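Local coordinates for protein fervidolysin (PDB 1R6V) that degrades keratin into peptides as a subtilisin-like serine protease, allowing its bacterium to grow on native feathers, at residues W271-T276 with Y478-G483; E449-V454 with D485-F490. The protein carries 1 engineered substitution. All blocks are in the same frame, centred on the assembly; numbering follows the deposited sequence.

How the contacts relate
Contact 1 joins two domains: the turn and helix start at 271-276 belong to the subtilisin-like catalytic domain, the edge strand 478-481 to the Ig-like beta-sandwich domain. Contact 2 lies wholly inside that sandwich, pairing neighbouring strands of its other sheet. In contact 1 Y273 and Y275 are buried, K481 and Y479 partly exposed; in contact 2 the F450, V452, A488, F490 face is buried, the Q451, V453, I487, R489 face partly exposed. Tyrosine hydroxyls, waters and K481-Y273 CH-pi packing make contact 1; regular main-chain hydrogen bonds and a salt bridge contact 2. The two touch through the sandwich interior, F490 packing on Y478 and A480, V454 on T482, so strand 478-481 serves both domain interface and sandwich core.

Contact 1 of 2, residues W271-T276 with Y478-G483; sequences WGYSYT and YYAKTG
The ring of Y273 carries K481 CD over the centre of one face, 3.7 Å from the centroid, a CH-pi contact, while a water sits in plane at its edge. Y273 in turn sets CE2 over the centre of one face of the Y275 ring, and T482 O lies near the plane at that ring's edge. With CG anti to the backbone N (chi1 -175°), the Y273 ring is directed out toward strand 478-481. Its hydroxyl accepts a nearly straight bond from K481 N (OH to N 3.0 Å, 172°), and two waters tie the same OH to K481 O and Y479 O. Y275 OH donates to T482 O at 3.2 Å from above the carbonyl plane, and lies 3.5 Å from K481 CB. Around the interface, Y306 meets Y273 edge-to-face and also touches Y479. A phenylalanine in place of Y273 would probably leave K481 N and both waters without their shared partner. Strand 478-481 is outermost in its sheet, and here the catalytic domain meets its backbone polar groups with tyrosine hydroxyls and water rather than another strand, which implies a polar, partly hydrated seam between protease and sandwich domain.

Contact 2 of 2, residues E449-V454 with D485-F490; sequences EFQVVV and DGIARF
R489 forms a side-on salt bridge with E449, NE and NH2 both donating to the single oxygen OE2, at 3.1 Å from NE and 2.7 Å from NH2. OE2 lies close to the guanidinium plane; NH2 meets OE2 at the oxygen's syn lone pair, whereas NE comes from above the carboxylate plane, the two flat groups standing 76° apart. A bend at chi3 (74°) turns NE of R489 out of line with its extended beginning. Q451 lies alongside R489, pointing the same way, and its amide carbon CD rests on I487 CG2 at 3.7 Å. Next along this face V453 and I487 run side by side, both methyls of the valine touching I487 CG1. Beneath these side chains strands 446-455 and 487-494 form an antiparallel pair in one sheet of the Ig-like beta-sandwich: F450 with F490 and V452 with A488 are hydrogen-bonded pairs, Q451 with R489 and V453 with I487 non-hydrogen-bonded ones. V454 N to G486 O, 2.8 Å, continues the bonding to the turn, where G486 has positive phi and a CB would clash with V454 O. On the inward face F450 CD2 meets F490 CD1 at 4.1 Å, and V452 CG2 reaches F490 CE1. The facing strand 466-471 covers this layer, with M470 against both phenylalanines and V468 against V452 and A488. On its other side strand 446-455 bonds to strand 549-553, and K278 of the catalytic domain donates to R489 O.

Contact 1 of 2, residues W271-T276 with Y478-G483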
loop_
_atom_site.group_PDB
_atom_site.type_symbol
_atom_site.label_atom_id
_atom_site.label_comp_id
_atom_site.label_asym_id
_atom_site.label_seq_id
_atom_site.Cartn_x
_atom_site.Cartn_y
_atom_site.Cartn_z
ATOM N N TRP A 271 -2.195 1.371 8.588
ATOM C CA TRP A 271 -1.827 -0.041 8.597
ATOM C C TRP A 271 -2.196 -0.834 7.329
ATOM O O TRP A 271 -1.437 -1.697 6.869
ATOM C CB TRP A 271 -2.488 -0.725 9.814
ATOM C CG TRP A 271 -2.528 -2.228 9.722
ATOM C CD1 TRP A 271 -1.536 -3.097 10.062
ATOM C CD2 TRP A 271 -3.595 -3.031 9.184
ATOM N NE1 TRP A 271 -1.912 -4.386 9.768
ATOM C CE2 TRP A 271 -3.169 -4.375 9.229
ATOM C CE3 TRP A 271 -4.862 -2.739 8.670
ATOM C CZ2 TRP A 271 -3.968 -5.430 8.772
ATOM C CZ3 TRP A 271 -5.660 -3.790 8.215
ATOM C CH2 TRP A 271 -5.207 -5.118 8.270
ATOM N N GLY A 272 -3.351 -0.527 6.760
ATOM C CA GLY A 272 -3.833 -1.282 5.615
ATOM C C GLY A 272 -3.043 -1.352 4.327
ATOM O O GLY A 272 -2.694 -0.320 3.768
ATOM N N TYR A 273 -2.756 -2.571 3.862
ATOM C CA TYR A 273 -2.053 -2.756 2.588
ATOM C C TYR A 273 -3.169 -2.643 1.570
ATOM O O TYR A 273 -4.070 -3.482 1.536
ATOM C CB TYR A 273 -1.453 -4.156 2.467
ATOM C CG TYR A 273 -0.613 -4.364 1.222
ATOM C CD1 TYR A 273 0.771 -4.251 1.273
ATOM C CD2 TYR A 273 -1.198 -4.711 -0.003
ATOM C CE1 TYR A 273 1.554 -4.489 0.153
ATOM C CE2 TYR A 273 -0.418 -4.949 -1.134
ATOM C CZ TYR A 273 0.963 -4.839 -1.039
ATOM O OH TYR A 273 1.755 -5.112 -2.129
ATOM N N SER A 274 -3.108 -1.619 0.736
ATOM C CA SER A 274 -4.153 -1.401 -0.264
ATOM C C SER A 274 -3.648 -1.713 -1.653
ATOM O O SER A 274 -2.617 -1.182 -2.074
ATOM C CB SER A 274 -4.616 0.062 -0.199
ATOM O OG SER A 274 -5.376 0.450 -1.334
ATOM N N TYR A 275 -4.354 -2.580 -2.372
ATOM C CA TYR A 275 -3.930 -2.879 -3.735
ATOM C C TYR A 275 -4.183 -1.682 -4.622
ATOM O O TYR A 275 -3.463 -1.441 -5.605
ATOM C CB TYR A 275 -4.660 -4.094 -4.280
ATOM C CG TYR A 275 -4.085 -5.378 -3.737
ATOM C CD1 TYR A 275 -4.509 -5.892 -2.518
ATOM C CD2 TYR A 275 -3.095 -6.070 -4.442
ATOM C CE1 TYR A 275 -3.969 -7.072 -2.012
ATOM C CE2 TYR A 275 -2.548 -7.252 -3.941
ATOM C CZ TYR A 275 -3.000 -7.741 -2.728
ATOM O OH TYR A 275 -2.508 -8.932 -2.250
ATOM N N THR A 276 -5.230 -0.935 -4.296
ATOM C CA THR A 276 -5.559 0.259 -5.051
ATOM C C THR A 276 -4.479 1.318 -4.892
ATOM O O THR A 276 -4.033 1.917 -5.877
ATOM C CB THR A 276 -6.905 0.845 -4.588
ATOM O OG1 THR A 276 -7.933 -0.095 -4.894
ATOM C CG2 THR A 276 -7.220 2.173 -5.316
ATOM N N TYR A 478 12.504 -4.775 1.311
ATOM C CA TYR A 478 11.284 -4.453 0.583
ATOM C C TYR A 478 10.232 -5.507 0.845
ATOM O O TYR A 478 10.549 -6.641 1.199
ATOM C CB TYR A 478 11.564 -4.364 -0.920
ATOM C CG TYR A 478 12.582 -3.295 -1.287
ATOM C CD1 TYR A 478 13.870 -3.647 -1.696
ATOM C CD2 TYR A 478 12.251 -1.940 -1.233
ATOM C CE1 TYR A 478 14.811 -2.668 -2.048
ATOM C CE2 TYR A 478 13.178 -0.951 -1.584
ATOM C CZ TYR A 478 14.454 -1.330 -1.994
ATOM O OH TYR A 478 15.356 -0.369 -2.374
ATOM N N TYR A 479 8.969 -5.137 0.666
ATOM C CA TYR A 479 7.884 -6.074 0.902
ATOM C C TYR A 479 6.725 -5.787 -0.038
ATOM O O TYR A 479 6.449 -4.633 -0.348
ATOM C CB TYR A 479 7.416 -5.953 2.358
ATOM C CG TYR A 479 6.160 -6.738 2.700
ATOM C CD1 TYR A 479 4.889 -6.203 2.467
ATOM C CD2 TYR A 479 6.244 -8.010 3.258
ATOM C CE1 TYR A 479 3.730 -6.923 2.785
ATOM C CE2 TYR A 479 5.090 -8.738 3.581
ATOM C CZ TYR A 479 3.842 -8.189 3.341
ATOM O OH TYR A 479 2.712 -8.918 3.653
ATOM N N ALA A 480 6.062 -6.839 -0.498
ATOM C CA ALA A 480 4.895 -6.701 -1.365
ATOM C C ALA A 480 4.119 -8.007 -1.361
ATOM O O ALA A 480 4.660 -9.070 -1.071
ATOM C CB ALA A 480 5.308 -6.357 -2.789
ATOM N N LYS A 481 2.842 -7.926 -1.691
ATOM C CA LYS A 481 2.006 -9.116 -1.733
ATOM C C LYS A 481 1.636 -9.410 -3.183
ATOM O O LYS A 481 1.376 -8.488 -3.958
ATOM C CB LYS A 481 0.752 -8.861 -0.909
ATOM C CG LYS A 481 1.074 -8.460 0.517
ATOM C CD LYS A 481 -0.166 -8.092 1.311
ATOM C CE LYS A 481 -0.853 -9.319 1.866
ATOM N NZ LYS A 481 -1.991 -8.928 2.753
ATOM N N THR A 482 1.594 -10.680 -3.564
ATOM C CA THR A 482 1.248 -10.989 -4.945
ATOM C C THR A 482 -0.209 -10.652 -5.221
ATOM O O THR A 482 -1.065 -10.798 -4.350
ATOM C CB THR A 482 1.498 -12.476 -5.308
ATOM O OG1 THR A 482 0.699 -13.318 -4.468
ATOM C CG2 THR A 482 2.987 -12.837 -5.138
ATOM N N GLY A 483 -0.474 -10.190 -6.439
ATOM C CA GLY A 483 -1.833 -9.855 -6.830
ATOM C C GLY A 483 -2.521 -11.073 -7.423
ATOM O O GLY A 483 -1.987 -12.189 -7.352
HETATM O O HOH W 1 0.913 -5.872 -4.444
HETATM O O HOH W 2 4.267 -3.447 -1.656
#

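Contact 2 of 2, residues E449-V454 with D485-F490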
loop_
_atom_site.group_PDB
_atom_site.type_symbol
_atom_site.label_atom_id
_atom_site.label_comp_id
_atom_site.label_asym_id
_atom_site.label_seq_id
_atom_site.Cartn_x
_atom_site.Cartn_y
_atom_site.Cartn_z
ATOM N N GLU A 449 12.267 -1.981 -12.489
ATOM C CA GLU A 449 11.307 -2.918 -11.936
ATOM C C GLU A 449 11.848 -4.325 -11.753
ATOM O O GLU A 449 12.537 -4.866 -12.620
ATOM C CB GLU A 449 10.047 -2.996 -12.808
ATOM C CG GLU A 449 9.001 -3.958 -12.240
ATOM C CD GLU A 449 7.579 -3.549 -12.574
ATOM O OE1 GLU A 449 7.064 -2.596 -11.948
ATOM O OE2 GLU A 449 6.985 -4.172 -13.472
ATOM N N PHE A 450 11.539 -4.899 -10.596
ATOM C CA PHE A 450 11.901 -6.277 -10.282
ATOM C C PHE A 450 10.566 -6.934 -9.936
ATOM O O PHE A 450 9.750 -6.331 -9.246
ATOM C CB PHE A 450 12.826 -6.347 -9.060
ATOM C CG PHE A 450 13.111 -7.746 -8.610
ATOM C CD1 PHE A 450 13.815 -8.625 -9.435
ATOM C CD2 PHE A 450 12.636 -8.202 -7.378
ATOM C CE1 PHE A 450 14.037 -9.945 -9.043
ATOM C CE2 PHE A 450 12.848 -9.515 -6.969
ATOM C CZ PHE A 450 13.550 -10.395 -7.799
ATOM N N GLN A 451 10.328 -8.144 -10.426
ATOM C CA GLN A 451 9.068 -8.817 -10.092
ATOM C C GLN A 451 9.311 -10.211 -9.567
ATOM O O GLN A 451 10.278 -10.868 -9.952
ATOM C CB GLN A 451 8.162 -8.935 -11.316
ATOM C CG GLN A 451 7.653 -7.619 -11.878
ATOM C CD GLN A 451 6.630 -7.821 -12.984
ATOM O OE1 GLN A 451 6.650 -8.837 -13.682
ATOM N NE2 GLN A 451 5.737 -6.851 -13.154
ATOM N N VAL A 452 8.442 -10.654 -8.661
ATOM C CA VAL A 452 8.505 -12.014 -8.150
ATOM C C VAL A 452 7.144 -12.560 -8.582
ATOM O O VAL A 452 6.105 -11.984 -8.258
ATOM C CB VAL A 452 8.680 -12.084 -6.604
ATOM C CG1 VAL A 452 8.632 -13.550 -6.141
ATOM C CG2 VAL A 452 10.045 -11.480 -6.200
ATOM N N VAL A 453 7.165 -13.630 -9.365
ATOM C CA VAL A 453 5.943 -14.247 -9.873
ATOM C C VAL A 453 5.797 -15.621 -9.232
ATOM O O VAL A 453 6.622 -16.499 -9.467
ATOM C CB VAL A 453 6.006 -14.429 -11.404
ATOM C CG1 VAL A 453 4.648 -14.883 -11.930
ATOM C CG2 VAL A 453 6.429 -13.119 -12.080
ATOM N N VAL A 454 4.753 -15.800 -8.423
ATOM C CA VAL A 454 4.511 -17.081 -7.735
ATOM C C VAL A 454 3.341 -17.782 -8.422
ATOM O O VAL A 454 2.281 -17.189 -8.583
ATOM C CB VAL A 454 4.154 -16.848 -6.242
ATOM C CG1 VAL A 454 4.066 -18.189 -5.490
ATOM C CG2 VAL A 454 5.198 -15.938 -5.593
ATOM N N ASP A 485 -2.663 -12.248 -10.293
ATOM C CA ASP A 485 -1.889 -12.991 -11.281
ATOM C C ASP A 485 -0.594 -13.545 -10.705
ATOM O O ASP A 485 0.278 -13.986 -11.448
ATOM C CB ASP A 485 -1.585 -12.128 -12.504
ATOM C CG ASP A 485 -2.849 -11.633 -13.199
ATOM O OD1 ASP A 485 -3.841 -12.398 -13.279
ATOM O OD2 ASP A 485 -2.846 -10.478 -13.677
ATOM N N GLY A 486 -0.479 -13.513 -9.379
ATOM C CA GLY A 486 0.697 -14.048 -8.714
ATOM C C GLY A 486 1.933 -13.170 -8.765
ATOM O O GLY A 486 3.023 -13.581 -8.364
ATOM N N ILE A 487 1.770 -11.945 -9.229
ATOM C CA ILE A 487 2.924 -11.067 -9.333
ATOM C C ILE A 487 3.051 -10.048 -8.213
ATOM O O ILE A 487 2.081 -9.390 -7.848
ATOM C CB ILE A 487 2.906 -10.329 -10.690
ATOM C CG1 ILE A 487 2.909 -11.359 -11.824
ATOM C CG2 ILE A 487 4.113 -9.388 -10.798
ATOM C CD1 ILE A 487 2.530 -10.804 -13.179
ATOM N N ALA A 488 4.255 -9.941 -7.651
ATOM C CA ALA A 488 4.543 -8.950 -6.620
ATOM C C ALA A 488 5.548 -8.074 -7.366
ATOM O O ALA A 488 6.593 -8.563 -7.807
ATOM C CB ALA A 488 5.197 -9.594 -5.393
ATOM N N ARG A 489 5.219 -6.795 -7.523
ATOM C CA ARG A 489 6.062 -5.868 -8.270
ATOM C C ARG A 489 6.830 -4.944 -7.362
ATOM O O ARG A 489 6.274 -4.397 -6.409
ATOM C CB ARG A 489 5.212 -4.998 -9.211
ATOM C CG ARG A 489 4.240 -5.753 -10.096
ATOM C CD ARG A 489 3.432 -4.778 -10.956
ATOM N NE ARG A 489 4.234 -4.210 -12.039
ATOM C CZ ARG A 489 3.740 -3.521 -13.067
ATOM N NH1 ARG A 489 2.431 -3.302 -13.165
ATOM N NH2 ARG A 489 4.554 -3.062 -14.010
ATOM N N PHE A 490 8.108 -4.748 -7.690
ATOM C CA PHE A 490 8.986 -3.880 -6.912
ATOM C C PHE A 490 9.592 -2.819 -7.829
ATOM O O PHE A 490 10.657 -3.032 -8.389
ATOM C CB PHE A 490 10.113 -4.713 -6.286
ATOM C CG PHE A 490 9.622 -5.718 -5.279
ATOM C CD1 PHE A 490 9.143 -6.959 -5.684
ATOM C CD2 PHE A 490 9.614 -5.402 -3.929
ATOM C CE1 PHE A 490 8.658 -7.879 -4.752
ATOM C CE2 PHE A 490 9.132 -6.310 -2.986
ATOM C CZ PHE A 490 8.654 -7.549 -3.400
#